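Local coordinates for clavulanic acid biosynthesis oligopeptide binding protein 2 (Streptomyces clavuligerus, PDB 2WOL) that probably binds peptides as a solute-binding protein of the clavulanic acid biosynthesis pathway, at residues N541-P546 against L550-A555; R471-N476 against L482-D487; L107-D110 against P114-S117. One frame throughout, in Å; residues are numbered along the deposited sequence.

Contact 1. Residues N541-P546 against L550-A555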
loop_
_atom_site.group_PDB
_atom_site.type_symbol
_atom_site.label_atom_id
_atom_site.label_comp_id
_atom_site.label_asym_id
_atom_site.label_seq_id
_atom_site.Cartn_x
_atom_site.Cartn_y
_atom_site.Cartn_z
ATOM N N ASN A 541 13.546 -4.153 19.108
ATOM C CA ASN A 541 13.491 -4.544 17.698
ATOM C C ASN A 541 12.548 -3.691 16.860
ATOM O O ASN A 541 11.751 -4.214 16.073
ATOM C CB ASN A 541 13.140 -6.026 17.545
ATOM C CG ASN A 541 13.966 -6.913 18.446
ATOM O OD1 ASN A 541 15.177 -7.032 18.280
ATOM N ND2 ASN A 541 13.316 -7.528 19.423
ATOM N N VAL A 542 12.659 -2.376 17.023
ATOM C CA VAL A 542 11.853 -1.440 16.248
ATOM C C VAL A 542 12.560 -1.073 14.949
ATOM O O VAL A 542 13.708 -0.624 14.962
ATOM C CB VAL A 542 11.539 -0.155 17.042
ATOM C CG1 VAL A 542 10.664 0.782 16.211
ATOM C CG2 VAL A 542 10.845 -0.484 18.348
ATOM N N TYR A 543 11.871 -1.257 13.829
ATOM C CA TYR A 543 12.401 -0.820 12.538
ATOM C C TYR A 543 11.253 -0.575 11.575
ATOM O O TYR A 543 10.215 -1.241 11.651
ATOM C CB TYR A 543 13.392 -1.842 11.951
ATOM C CG TYR A 543 12.757 -3.104 11.401
ATOM C CD1 TYR A 543 12.484 -3.231 10.038
ATOM C CD2 TYR A 543 12.430 -4.167 12.242
ATOM C CE1 TYR A 543 11.899 -4.387 9.521
ATOM C CE2 TYR A 543 11.838 -5.329 11.738
ATOM C CZ TYR A 543 11.581 -5.429 10.376
ATOM O OH TYR A 543 10.998 -6.570 9.865
ATOM N N VAL A 544 11.443 0.389 10.679
ATOM C CA VAL A 544 10.483 0.641 9.617
ATOM C C VAL A 544 10.642 -0.457 8.575
ATOM O O VAL A 544 11.722 -0.628 8.002
ATOM C CB VAL A 544 10.696 2.030 8.972
ATOM C CG1 VAL A 544 9.668 2.277 7.879
ATOM C CG2 VAL A 544 10.609 3.128 10.026
ATOM N N HIS A 545 9.576 -1.219 8.346
ATOM C CA HIS A 545 9.647 -2.249 7.326
ATOM C C HIS A 545 9.559 -1.605 5.945
ATOM O O HIS A 545 8.596 -0.890 5.661
ATOM C CB HIS A 545 8.567 -3.314 7.480
ATOM C CG HIS A 545 8.887 -4.561 6.724
ATOM N ND1 HIS A 545 8.913 -4.602 5.346
ATOM C CD2 HIS A 545 9.277 -5.786 7.147
ATOM C CE1 HIS A 545 9.279 -5.811 4.954
ATOM N NE2 HIS A 545 9.505 -6.547 6.027
ATOM N N PRO A 546 10.564 -1.856 5.083
ATOM C CA PRO A 546 10.589 -1.182 3.782
ATOM C C PRO A 546 9.408 -1.511 2.860
ATOM O O PRO A 546 9.095 -0.725 1.969
ATOM C CB PRO A 546 11.909 -1.656 3.158
ATOM C CG PRO A 546 12.246 -2.909 3.865
ATOM C CD PRO A 546 11.720 -2.755 5.262
ATOM N N LEU A 550 5.903 1.331 7.580
ATOM C CA LEU A 550 5.430 1.273 8.961
ATOM C C LEU A 550 6.351 0.345 9.737
ATOM O O LEU A 550 6.962 -0.543 9.155
ATOM C CB LEU A 550 4.011 0.692 9.014
ATOM C CG LEU A 550 2.868 1.403 8.288
ATOM C CD1 LEU A 550 1.605 0.563 8.295
ATOM C CD2 LEU A 550 2.596 2.756 8.897
ATOM N N TYR A 551 6.435 0.535 11.050
ATOM C CA TYR A 551 7.188 -0.383 11.902
ATOM C C TYR A 551 6.677 -1.812 11.763
ATOM O O TYR A 551 5.468 -2.038 11.678
ATOM C CB TYR A 551 7.050 0.016 13.365
ATOM C CG TYR A 551 7.713 1.313 13.787
ATOM C CD1 TYR A 551 7.109 2.135 14.740
ATOM C CD2 TYR A 551 8.936 1.708 13.255
ATOM C CE1 TYR A 551 7.711 3.316 15.159
ATOM C CE2 TYR A 551 9.541 2.892 13.653
ATOM C CZ TYR A 551 8.926 3.688 14.608
ATOM O OH TYR A 551 9.506 4.863 15.036
ATOM N N ASP A 552 7.591 -2.780 11.762
ATOM C CA ASP A 552 7.179 -4.181 11.732
ATOM C C ASP A 552 6.792 -4.625 13.139
ATOM O O ASP A 552 7.617 -5.121 13.907
ATOM C CB ASP A 552 8.275 -5.073 11.156
ATOM C CG ASP A 552 7.767 -6.455 10.782
ATOM O OD1 ASP A 552 6.533 -6.634 10.667
ATOM O OD2 ASP A 552 8.606 -7.360 10.585
ATOM N N ILE A 553 5.521 -4.421 13.464
ATOM C CA ILE A 553 4.968 -4.733 14.776
ATOM C C ILE A 553 5.343 -6.132 15.263
ATOM O O ILE A 553 5.709 -6.305 16.419
ATOM C CB ILE A 553 3.424 -4.594 14.763
ATOM C CG1 ILE A 553 3.004 -3.189 14.297
ATOM C CG2 ILE A 553 2.817 -4.970 16.119
ATOM C CD1 ILE A 553 3.479 -2.033 15.167
ATOM N N GLN A 554 5.255 -7.122 14.375
ATOM C CA GLN A 554 5.469 -8.517 14.761
ATOM C C GLN A 554 6.875 -8.789 15.310
ATOM O O GLN A 554 7.074 -9.744 16.053
ATOM C CB GLN A 554 5.132 -9.466 13.603
ATOM C CG GLN A 554 6.105 -9.448 12.432
ATOM C CD GLN A 554 7.307 -10.344 12.652
ATOM O OE1 GLN A 554 7.239 -11.311 13.416
ATOM N NE2 GLN A 554 8.411 -10.039 11.978
ATOM N N ALA A 555 7.835 -7.950 14.931
ATOM C CA ALA A 555 9.225 -8.127 15.355
ATOM C C ALA A 555 9.499 -7.586 16.759
ATOM O O ALA A 555 10.528 -7.900 17.361
ATOM C CB ALA A 555 10.157 -7.472 14.356
HETATM O O HOH W 1 9.668 -3.259 14.458
#
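Val544 and Tyr551 form a non-hydrogen-bonded pair, their side chains diverging, in a short antiparallel beta hairpin near the C terminus. The backbones are joined next to this pair. Asp552 N donates to Tyr543 O at 3.0 Å. His545 N donates to Leu550 O at 2.8 Å. Water 1 binds Asn541 O, Tyr543 N and Asp552 O, and so continues the link where the strands part.

The Tyr551 and Tyr543 rings each pack against the other segment. With Val542 CG1 turned opposite the backbone N (chi1 -178°), this methyl comes over the centre of the Tyr551 ring in a CH-pi contact, 3.5 Å from the centroid. Val544 CG2 approaches the same ring obliquely. The Tyr543 side chain runs alongside Asp552, with ring and carboxylate planes 85° apart. Ala555 CB lies at the edge of the Tyr543 ring.

Tyr543 OH makes a weak hydrogen bond to Asp552 OD2 at 2.6 Å. Gln554 NE2 donates a hydrogen bond to the same oxygen from above the carboxylate plane at 3.0 Å. Asp552 OD1 forms a salt bridge with Arg61. With both oxygens engaged, the buried carboxylate is probably held against rotation, and the arginine probably stabilises its negative charge.

Contact 2. Residues R471-N476 against L482-D487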
loop_
_atom_site.group_PDB
_atom_site.type_symbol
_atom_site.label_atom_id
_atom_site.label_comp_id
_atom_site.label_asym_id
_atom_site.label_seq_id
_atom_site.Cartn_x
_atom_site.Cartn_y
_atom_site.Cartn_z
ATOM N N ARG A 471 -6.033 -2.016 -19.054
ATOM C CA ARG A 471 -6.803 -3.168 -18.586
ATOM C C ARG A 471 -7.224 -3.023 -17.119
ATOM O O ARG A 471 -8.032 -3.811 -16.623
ATOM C CB ARG A 471 -5.997 -4.463 -18.777
ATOM C CG ARG A 471 -5.851 -4.950 -20.227
ATOM C CD ARG A 471 -4.697 -4.286 -20.996
ATOM N NE ARG A 471 -3.422 -4.308 -20.274
ATOM C CZ ARG A 471 -2.448 -5.198 -20.461
ATOM N NH1 ARG A 471 -2.571 -6.173 -21.358
ATOM N NH2 ARG A 471 -1.334 -5.107 -19.748
ATOM N N GLN A 472 -6.679 -2.015 -16.431
ATOM C CA GLN A 472 -6.928 -1.810 -14.999
ATOM C C GLN A 472 -7.917 -0.684 -14.687
ATOM O O GLN A 472 -8.056 -0.283 -13.527
ATOM C CB GLN A 472 -5.611 -1.585 -14.242
ATOM C CG GLN A 472 -4.650 -2.776 -14.270
ATOM C CD GLN A 472 -5.305 -4.065 -13.812
ATOM O OE1 GLN A 472 -6.125 -4.070 -12.890
ATOM N NE2 GLN A 472 -4.954 -5.168 -14.464
ATOM N N ILE A 473 -8.601 -0.181 -15.712
ATOM C CA ILE A 473 -9.658 0.808 -15.505
ATOM C C ILE A 473 -10.860 0.105 -14.879
ATOM O O ILE A 473 -11.386 -0.856 -15.446
ATOM C CB ILE A 473 -10.066 1.512 -16.819
ATOM C CG1 ILE A 473 -8.861 2.235 -17.433
ATOM C CG2 ILE A 473 -11.215 2.494 -16.574
ATOM C CD1 ILE A 473 -9.022 2.569 -18.907
ATOM N N LYS A 474 -11.272 0.572 -13.703
ATOM C CA LYS A 474 -12.416 -0.015 -13.009
ATOM C C LYS A 474 -13.649 0.850 -13.240
ATOM O O LYS A 474 -13.818 1.889 -12.601
ATOM C CB LYS A 474 -12.138 -0.177 -11.510
ATOM C CG LYS A 474 -10.774 -0.777 -11.162
ATOM C CD LYS A 474 -10.611 -2.203 -11.688
ATOM C CE LYS A 474 -9.217 -2.737 -11.397
ATOM N NZ LYS A 474 -8.985 -2.921 -9.938
ATOM N N ARG A 475 -14.503 0.411 -14.161
ATOM C CA ARG A 475 -15.642 1.211 -14.625
ATOM C C ARG A 475 -16.725 1.400 -13.558
ATOM O O ARG A 475 -17.506 2.356 -13.625
ATOM C CB ARG A 475 -16.257 0.602 -15.897
ATOM C CG ARG A 475 -15.260 0.094 -16.942
ATOM C CD ARG A 475 -14.726 1.188 -17.865
ATOM N NE ARG A 475 -13.718 0.651 -18.783
ATOM C CZ ARG A 475 -13.028 1.368 -19.669
ATOM N NH1 ARG A 475 -13.222 2.676 -19.782
ATOM N NH2 ARG A 475 -12.135 0.771 -20.452
ATOM N N ASN A 476 -16.763 0.494 -12.580
ATOM C CA ASN A 476 -17.794 0.500 -11.534
ATOM C C ASN A 476 -17.348 1.101 -10.198
ATOM O O ASN A 476 -18.058 0.997 -9.192
ATOM C CB ASN A 476 -18.330 -0.919 -11.310
ATOM C CG ASN A 476 -19.053 -1.474 -12.521
ATOM O OD1 ASN A 476 -19.702 -0.738 -13.268
ATOM N ND2 ASN A 476 -18.953 -2.782 -12.717
ATOM N N LEU A 482 -6.943 7.016 -13.216
ATOM C CA LEU A 482 -7.852 8.161 -13.262
ATOM C C LEU A 482 -7.955 8.814 -14.643
ATOM O O LEU A 482 -9.058 9.158 -15.075
ATOM C CB LEU A 482 -7.518 9.185 -12.166
ATOM C CG LEU A 482 -7.539 8.676 -10.718
ATOM C CD1 LEU A 482 -7.212 9.796 -9.739
ATOM C CD2 LEU A 482 -8.865 8.003 -10.355
ATOM N N PRO A 483 -6.820 8.982 -15.348
ATOM C CA PRO A 483 -6.912 9.469 -16.727
ATOM C C PRO A 483 -7.541 8.462 -17.690
ATOM O O PRO A 483 -7.812 8.807 -18.843
ATOM C CB PRO A 483 -5.445 9.686 -17.121
ATOM C CG PRO A 483 -4.700 9.769 -15.821
ATOM C CD PRO A 483 -5.415 8.808 -14.933
ATOM N N GLU A 484 -7.749 7.230 -17.227
ATOM C CA GLU A 484 -8.202 6.127 -18.088
ATOM C C GLU A 484 -7.288 5.976 -19.308
ATOM O O GLU A 484 -7.746 5.833 -20.447
ATOM C CB GLU A 484 -9.678 6.298 -18.483
ATOM C CG GLU A 484 -10.613 6.304 -17.277
ATOM C CD GLU A 484 -12.049 6.673 -17.607
ATOM O OE1 GLU A 484 -12.506 6.391 -18.740
ATOM O OE2 GLU A 484 -12.724 7.237 -16.717
ATOM N N LEU A 485 -5.984 6.038 -19.051
ATOM C CA LEU A 485 -4.987 5.817 -20.081
ATOM C C LEU A 485 -5.108 4.389 -20.582
ATOM O O LEU A 485 -5.123 3.444 -19.792
ATOM C CB LEU A 485 -3.577 6.077 -19.541
ATOM C CG LEU A 485 -2.454 6.138 -20.584
ATOM C CD1 LEU A 485 -2.588 7.380 -21.450
ATOM C CD2 LEU A 485 -1.082 6.097 -19.921
ATOM N N ASP A 486 -5.212 4.249 -21.899
ATOM C CA ASP A 486 -5.279 2.942 -22.537
ATOM C C ASP A 486 -4.410 2.962 -23.790
ATOM O O ASP A 486 -4.904 2.864 -24.918
ATOM C CB ASP A 486 -6.735 2.586 -22.857
ATOM C CG ASP A 486 -6.923 1.122 -23.220
ATOM O OD1 ASP A 486 -5.977 0.316 -23.065
ATOM O OD2 ASP A 486 -8.041 0.778 -23.666
ATOM N N ASP A 487 -3.108 3.110 -23.563
ATOM C CA ASP A 487 -2.107 3.139 -24.615
ATOM C C ASP A 487 -1.625 1.707 -24.856
ATOM O O ASP A 487 -1.017 1.101 -23.965
ATOM C CB ASP A 487 -0.948 4.049 -24.180
ATOM C CG ASP A 487 0.152 4.173 -25.229
ATOM O OD1 ASP A 487 0.165 3.416 -26.222
ATOM O OD2 ASP A 487 1.030 5.042 -25.043
HETATM O O HOH W 2 -10.280 2.253 -22.605
HETATM O O HOH W 3 -14.714 4.511 -18.525
#
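Ile473 rests on Glu484 where two parts of the irregular loop between helices 460-468 and 488-499 meet. Neither part is regular helix or strand. The apolar contact is made by both branches of the isoleucine. Ile473 CD1 lies 3.7 Å from Glu484 CA and 3.8 Å from Glu484 CB. On the other branch, Ile473 CG2 reaches Glu484 CG at 3.9 Å. The isoleucine thus meets the aliphatic part of the glutamate. The two side chains cross at about a right angle. A chi1 of -60° aims the CG1 branch of Ile473 at Glu484, and the extended chi2 carries CD1 to its CA.

Arg475 adds a polar layer. Its chain bends at chi2 (-83°) and brings the guanidinium back over Ile473, whose CG2 lies against one face toward the rim. The salt bridge from Arg475 NH1 to Glu484 OE1 is long at 3.9 Å, and the guanidinium and carboxylate planes are 83° apart. Water 3 bridges these same two atoms, so the charges meet largely through solvent.

Farther out, other residues position the two sides. Glu484 OE2 forms a salt bridge with Arg442, which holds the carboxylate from its other oxygen. The chain itself is tied by Asn479 OD1 to Lys474 N and by Asn481 OD1 to Leu485 N. Asp487 is the N-cap of helix 488-499, and its OD1 accepts from Glu489 N. At the outer end of the contact, water 2 accepts from Arg475 NH2 at 3.2 Å and donates to Asp486 OD2 at 2.9 Å.

Contact 3. Residues L107-D110 against P114-S117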
loop_
_atom_site.group_PDB
_atom_site.type_symbol
_atom_site.label_atom_id
_atom_site.label_comp_id
_atom_site.label_asym_id
_atom_site.label_seq_id
_atom_site.Cartn_x
_atom_site.Cartn_y
_atom_site.Cartn_z
ATOM N N LEU A 107 2.456 -28.632 10.304
ATOM C CA LEU A 107 2.076 -27.336 10.868
ATOM C C LEU A 107 0.596 -27.317 11.237
ATOM O O LEU A 107 -0.205 -28.040 10.642
ATOM C CB LEU A 107 2.420 -26.194 9.909
ATOM C CG LEU A 107 3.874 -26.090 9.430
ATOM C CD1 LEU A 107 4.112 -24.739 8.794
ATOM C CD2 LEU A 107 4.872 -26.306 10.557
ATOM N N ARG A 108 0.245 -26.496 12.223
ATOM C CA ARG A 108 -1.084 -26.543 12.829
ATOM C C ARG A 108 -1.693 -25.163 13.070
ATOM O O ARG A 108 -0.973 -24.192 13.310
ATOM C CB ARG A 108 -1.027 -27.310 14.158
ATOM C CG ARG A 108 -0.807 -28.815 14.019
ATOM C CD ARG A 108 -0.588 -29.467 15.376
ATOM N NE ARG A 108 -0.441 -30.918 15.266
ATOM C CZ ARG A 108 -0.363 -31.754 16.301
ATOM N NH1 ARG A 108 -0.417 -31.297 17.548
ATOM N NH2 ARG A 108 -0.232 -33.059 16.088
ATOM N N TYR A 109 -3.021 -25.095 13.000
ATOM C CA TYR A 109 -3.773 -23.906 13.399
ATOM C C TYR A 109 -3.913 -23.839 14.913
ATOM O O TYR A 109 -3.583 -24.793 15.618
ATOM C CB TYR A 109 -5.175 -23.906 12.781
ATOM C CG TYR A 109 -5.193 -23.868 11.277
ATOM C CD1 TYR A 109 -5.421 -25.025 10.537
ATOM C CD2 TYR A 109 -4.979 -22.672 10.589
ATOM C CE1 TYR A 109 -5.437 -24.994 9.157
ATOM C CE2 TYR A 109 -4.993 -22.631 9.207
ATOM C CZ TYR A 109 -5.221 -23.796 8.499
ATOM O OH TYR A 109 -5.238 -23.769 7.133
ATOM N N ASP A 110 -4.438 -22.715 15.395
ATOM C CA ASP A 110 -4.661 -22.482 16.826
ATOM C C ASP A 110 -5.578 -23.503 17.514
ATOM O O ASP A 110 -5.570 -23.609 18.741
ATOM C CB ASP A 110 -5.210 -21.072 17.045
ATOM C CG ASP A 110 -6.577 -20.882 16.426
ATOM O OD1 ASP A 110 -6.701 -21.060 15.194
ATOM O OD2 ASP A 110 -7.522 -20.553 17.171
ATOM N N PRO A 114 -4.511 -29.653 11.346
ATOM C CA PRO A 114 -3.405 -29.514 10.395
ATOM C C PRO A 114 -3.613 -28.464 9.306
ATOM O O PRO A 114 -4.729 -28.296 8.800
ATOM C CB PRO A 114 -3.317 -30.903 9.743
ATOM C CG PRO A 114 -4.224 -31.789 10.535
ATOM C CD PRO A 114 -5.259 -30.900 11.112
ATOM N N ILE A 115 -2.525 -27.785 8.950
ATOM C CA ILE A 115 -2.482 -26.903 7.787
ATOM C C ILE A 115 -2.066 -27.720 6.567
ATOM O O ILE A 115 -1.007 -28.360 6.570
ATOM C CB ILE A 115 -1.485 -25.733 7.980
ATOM C CG1 ILE A 115 -1.819 -24.946 9.251
ATOM C CG2 ILE A 115 -1.480 -24.822 6.746
ATOM C CD1 ILE A 115 -0.809 -23.865 9.611
ATOM N N THR A 116 -2.905 -27.705 5.531
ATOM C CA THR A 116 -2.619 -28.429 4.293
ATOM C C THR A 116 -2.736 -27.509 3.082
ATOM O O THR A 116 -3.294 -26.411 3.170
ATOM C CB THR A 116 -3.561 -29.649 4.087
ATOM O OG1 THR A 116 -4.903 -29.196 3.867
ATOM C CG2 THR A 116 -3.521 -30.593 5.290
ATOM N N SER A 117 -2.211 -27.970 1.949
ATOM C CA SER A 117 -2.281 -27.224 0.691
ATOM C C SER A 117 -3.720 -26.923 0.264
ATOM O O SER A 117 -3.983 -25.889 -0.354
ATOM C CB SER A 117 -1.542 -27.972 -0.414
ATOM O OG SER A 117 -2.132 -29.243 -0.647
HETATM O O HOH W 4 1.851 -28.467 7.461
#
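Leu107 and Ile115 are joined by a backbone hydrogen bond across a tight loop that connects strand 98-102 to helix 117-127. Ile115 N donates to Leu107 O at 2.9 Å. Pro114 CA makes a CA-H...O contact with the same oxygen at 3.5 Å. Arg108 and Pro114 form a single backbone bridge. Water 4 also links the two backbones, accepting from Leu107 N and donating to Ile115 O.

The apolar contacts centre on Ile115. Its CG1 sits over the centre of the Tyr109 ring in a CH-pi contact, 3.6 Å from the centroid and 12° off the ring normal. CG1 is placed there by a chi1 of -56°, anti to the carbonyl carbon. CD1 continues past the ring to Leu107 CB, 4.0 Å away, and to Arg108 O.

Polar atoms meet the ring at its edge and hydroxyl. Pro114 O lies near the ring plane, 3.4 Å from Tyr109 CE1, and also accepts from Arg198 NH2. Tyr109 OH is hydrogen-bonded to Asp119 OD2, which also accepts from Thr116 N. The ring is therefore held at its hydroxyl and packed on one face, and the shared Asp119 ties the loop to the start of helix 117-127.

In the fold
From the N terminus, the chain first reaches contact 3. It closes a short loop at residues 107-117, between strand 98-102 and helix 117-127. Contact 2 follows at 471-487 and draws together the long connection between helices 460-468 and 488-499. Contact 1 comes last, at 541-555, and closes the C-terminal hairpin. It packs against strand 34-39 and helix 54-63, so it ties the end of the chain to elements near its start. It also touches strand 271-272, in mid-chain. The three loops are in series; none nests in or crosses another. They do not touch. Contacts 1 and 2 lie on opposite sides of the chain's centre, their centres about 34 Å apart.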